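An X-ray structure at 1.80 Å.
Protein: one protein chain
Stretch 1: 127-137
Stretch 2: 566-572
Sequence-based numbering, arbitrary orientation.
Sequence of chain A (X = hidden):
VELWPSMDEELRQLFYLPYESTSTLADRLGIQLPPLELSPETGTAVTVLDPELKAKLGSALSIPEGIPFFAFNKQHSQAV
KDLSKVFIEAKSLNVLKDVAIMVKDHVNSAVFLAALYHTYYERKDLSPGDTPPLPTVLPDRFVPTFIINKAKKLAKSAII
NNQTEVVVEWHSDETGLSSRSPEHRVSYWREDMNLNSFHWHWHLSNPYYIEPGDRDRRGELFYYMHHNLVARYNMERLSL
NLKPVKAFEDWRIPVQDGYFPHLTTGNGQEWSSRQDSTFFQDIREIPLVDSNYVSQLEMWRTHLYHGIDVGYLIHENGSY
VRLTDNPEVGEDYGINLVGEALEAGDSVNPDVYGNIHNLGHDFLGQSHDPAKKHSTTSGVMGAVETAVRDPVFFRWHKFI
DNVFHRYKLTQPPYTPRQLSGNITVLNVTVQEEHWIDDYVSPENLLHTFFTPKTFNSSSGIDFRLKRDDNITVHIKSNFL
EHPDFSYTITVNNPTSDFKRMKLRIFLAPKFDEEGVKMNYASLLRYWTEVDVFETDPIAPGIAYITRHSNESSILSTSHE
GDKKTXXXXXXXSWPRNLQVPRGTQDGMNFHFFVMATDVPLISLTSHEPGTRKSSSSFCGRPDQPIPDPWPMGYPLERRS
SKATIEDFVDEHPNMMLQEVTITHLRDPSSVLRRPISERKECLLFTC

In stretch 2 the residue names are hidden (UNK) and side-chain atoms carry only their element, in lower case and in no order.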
# COMPACT_ATOMS: atom_id res chain seq x y z
N SER A 127 -20.83 -53.98 -0.19
CA SER A 127 -20.56 -53.31 1.08
C SER A 127 -19.24 -52.54 1.01
O SER A 127 -18.20 -53.11 0.67
CB SER A 127 -20.49 -54.34 2.21
OG SER A 127 -19.85 -53.80 3.35
N PRO A 128 -19.27 -51.25 1.37
CA PRO A 128 -18.09 -50.37 1.29
C PRO A 128 -16.94 -50.91 2.14
O PRO A 128 -15.76 -50.68 1.83
CB PRO A 128 -18.59 -49.04 1.88
CG PRO A 128 -20.08 -49.10 1.75
CD PRO A 128 -20.45 -50.55 1.89
N GLY A 129 -17.27 -51.65 3.20
CA GLY A 129 -16.27 -52.27 4.03
C GLY A 129 -15.42 -53.30 3.29
O GLY A 129 -14.34 -53.67 3.75
N ASP A 130 -15.91 -53.74 2.13
CA ASP A 130 -15.18 -54.71 1.32
C ASP A 130 -14.27 -54.06 0.27
O ASP A 130 -13.60 -54.76 -0.49
CB ASP A 130 -16.15 -55.67 0.63
CG ASP A 130 -16.91 -56.54 1.63
OD1 ASP A 130 -16.31 -56.92 2.65
OD2 ASP A 130 -18.10 -56.83 1.38
N THR A 131 -14.26 -52.73 0.21
CA THR A 131 -13.33 -52.06 -0.70
C THR A 131 -11.93 -52.11 -0.10
O THR A 131 -11.79 -52.11 1.12
CB THR A 131 -13.73 -50.60 -0.99
OG1 THR A 131 -13.78 -49.86 0.23
CG2 THR A 131 -15.08 -50.54 -1.66
N PRO A 132 -10.89 -52.16 -0.94
CA PRO A 132 -9.54 -52.16 -0.37
C PRO A 132 -9.23 -50.80 0.25
O PRO A 132 -9.82 -49.81 -0.18
CB PRO A 132 -8.64 -52.38 -1.60
CG PRO A 132 -9.47 -51.93 -2.77
CD PRO A 132 -10.89 -52.26 -2.41
N PRO A 133 -8.34 -50.76 1.26
CA PRO A 133 -7.91 -49.49 1.83
C PRO A 133 -7.29 -48.64 0.73
O PRO A 133 -6.50 -49.16 -0.06
CB PRO A 133 -6.82 -49.90 2.83
CG PRO A 133 -7.13 -51.33 3.17
CD PRO A 133 -7.67 -51.92 1.89
N LEU A 134 -7.64 -47.37 0.67
CA LEU A 134 -7.14 -46.52 -0.40
C LEU A 134 -5.60 -46.45 -0.51
O LEU A 134 -5.07 -46.44 -1.62
CB LEU A 134 -7.77 -45.12 -0.33
CG LEU A 134 -7.54 -44.20 -1.53
CD1 LEU A 134 -8.08 -44.80 -2.83
CD2 LEU A 134 -8.22 -42.87 -1.24
N PRO A 135 -4.88 -46.40 0.63
CA PRO A 135 -3.42 -46.34 0.45
C PRO A 135 -2.80 -47.58 -0.20
O PRO A 135 -1.72 -47.46 -0.75
CB PRO A 135 -2.89 -46.17 1.88
CG PRO A 135 -4.01 -45.48 2.60
CD PRO A 135 -5.27 -46.09 2.02
N THR A 136 -3.46 -48.74 -0.12
CA THR A 136 -2.93 -49.94 -0.78
C THR A 136 -3.17 -49.91 -2.29
O THR A 136 -2.56 -50.67 -3.03
CB THR A 136 -3.55 -51.23 -0.21
OG1 THR A 136 -4.93 -51.31 -0.60
CG2 THR A 136 -3.44 -51.24 1.30
N VAL A 137 -4.06 -49.02 -2.72
CA VAL A 137 -4.45 -48.88 -4.12
C VAL A 137 -3.73 -47.69 -4.78
O VAL A 137 -3.25 -47.80 -5.91
CB VAL A 137 -5.98 -48.67 -4.24
CG1 VAL A 137 -6.39 -48.34 -5.67
CG2 VAL A 137 -6.73 -49.90 -3.75
N UNK A 566 -2.91 -52.04 9.24
CA UNK A 566 -2.64 -50.62 9.39
C UNK A 566 -3.97 -49.89 9.22
O UNK A 566 -4.06 -48.67 9.43
c UNK A 566 -1.64 -50.16 8.34
N UNK A 567 -4.99 -50.65 8.85
CA UNK A 567 -6.31 -50.12 8.55
C UNK A 567 -7.38 -50.82 9.38
O UNK A 567 -8.06 -51.73 8.91
c UNK A 567 -5.44 -49.86 6.20
c UNK A 567 -3.28 -49.06 4.62
c UNK A 567 -5.15 -48.52 6.02
c UNK A 567 -4.62 -50.80 5.58
c UNK A 567 -4.08 -48.11 5.24
c UNK A 567 -3.55 -50.41 4.79
c UNK A 567 -6.59 -50.29 7.06
N UNK A 568 -7.53 -50.37 10.62
CA UNK A 568 -8.42 -51.02 11.59
C UNK A 568 -9.87 -51.08 11.10
O UNK A 568 -10.47 -52.15 11.05
c UNK A 568 -8.35 -50.31 12.93
N UNK A 569 -10.43 -49.93 10.76
CA UNK A 569 -11.82 -49.87 10.34
C UNK A 569 -11.92 -49.62 8.84
O UNK A 569 -11.13 -48.88 8.26
c UNK A 569 -14.45 -50.00 14.24
c UNK A 569 -11.86 -49.40 13.49
c UNK A 569 -12.88 -49.27 12.56
c UNK A 569 -13.42 -50.13 15.16
c UNK A 569 -14.18 -49.58 12.95
c UNK A 569 -12.59 -48.83 11.15
c UNK A 569 -12.13 -49.83 14.79
N UNK A 570 -12.89 -50.28 8.21
CA UNK A 570 -13.00 -50.27 6.76
C UNK A 570 -14.17 -49.40 6.32
O UNK A 570 -14.96 -48.93 7.15
c UNK A 570 -13.20 -51.70 6.24
o UNK A 570 -14.42 -52.23 6.70
N UNK A 571 -14.27 -49.16 5.02
CA UNK A 571 -15.33 -48.33 4.48
C UNK A 571 -15.14 -46.88 4.90
O UNK A 571 -14.01 -46.39 4.93
N UNK A 572 -16.24 -46.22 5.26
CA UNK A 572 -16.21 -44.82 5.66
C UNK A 572 -16.23 -44.73 7.20
O UNK A 572 -17.22 -45.05 7.84
c UNK A 572 -17.42 -44.11 5.08
s UNK A 572 -17.37 -42.29 5.20
O HOH W 1 -12.26 -50.13 3.17

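Position 566 carries a single side-chain carbon and no more, which makes it alanine. That carbon lies out of reach of stretch 1, and the small methyl of Ala566 is buried.

Position 567 has seven side-chain carbons, one linking atom followed by a six-membered ring with no heteroatom, and its CA-to-CB bond points toward stretch 1. The ring meets Pro133, Pro135 and Thr136. A ring of six carbons with no oxygen attached is phenylalanine. Pro133 CB sits 3.6 Å from the centroid of the Phe567 ring and only 11° off its normal, a CH-pi contact over one face. Pro133 CG is also close, 3.5 Å from Phe567 CD2, while Pro135 CG approaches Phe567 CE1 at 3.7 Å and Thr136 CG2 approaches Phe567 CE2 at 3.6 Å. A flat, wholly apolar ring suits two prolines and the threonine methyl.

Position 568 again shows one carbon, remote from stretch 1: alanine. Ala568 is exposed, and this contact sets no demand on its side chain. Position 569 repeats the pattern of one carbon and a six-carbon ring, also out of reach, so it too is phenylalanine. Phe569 CB is 8.7 Å from Gly129 CA and the ring lies farther still, so here too the contact makes no demand.

Position 570 has one carbon and one terminal oxygen, without a branch, and that oxygen lies 3.2 Å from Gly129 CA; this is serine. With chi1 in the p well, Ser570 OG donates a weak hydrogen bond to Gly129 O at 3.3 Å. The short side chain fits this close approach, and the absence of a side chain on Gly129 matters as well, since an ideal CB on Gly129 would lie 3.0 Å from Ser570 OG.

Position 571 has no side-chain atoms, and its CA lies 3.6 Å from Pro128 O in a CA-H...O contact; it is glycine. Its phi of 68° favors this residue, and an ideal CB on Gly571 would be tight against Pro128 C at 3.5 Å.

Position 572 ends in sulfur after one carbon and makes no contact with stretch 1, hence cysteine. Cys572 is buried, and its sulfur suits the covalent bond to a group elsewhere in the structure.

The contact therefore has two parts. At one, Phe567 packs against Pro133, Pro135 and Thr136. At the other, Gly129 CA and Gly571 CA come within 4.1 Å, and water 1 links the backbones, its O accepting from Gly571 N and donating to Thr131 O, each at 2.9 Å.

Stretch 2, residues 566-572: AFAFSGC
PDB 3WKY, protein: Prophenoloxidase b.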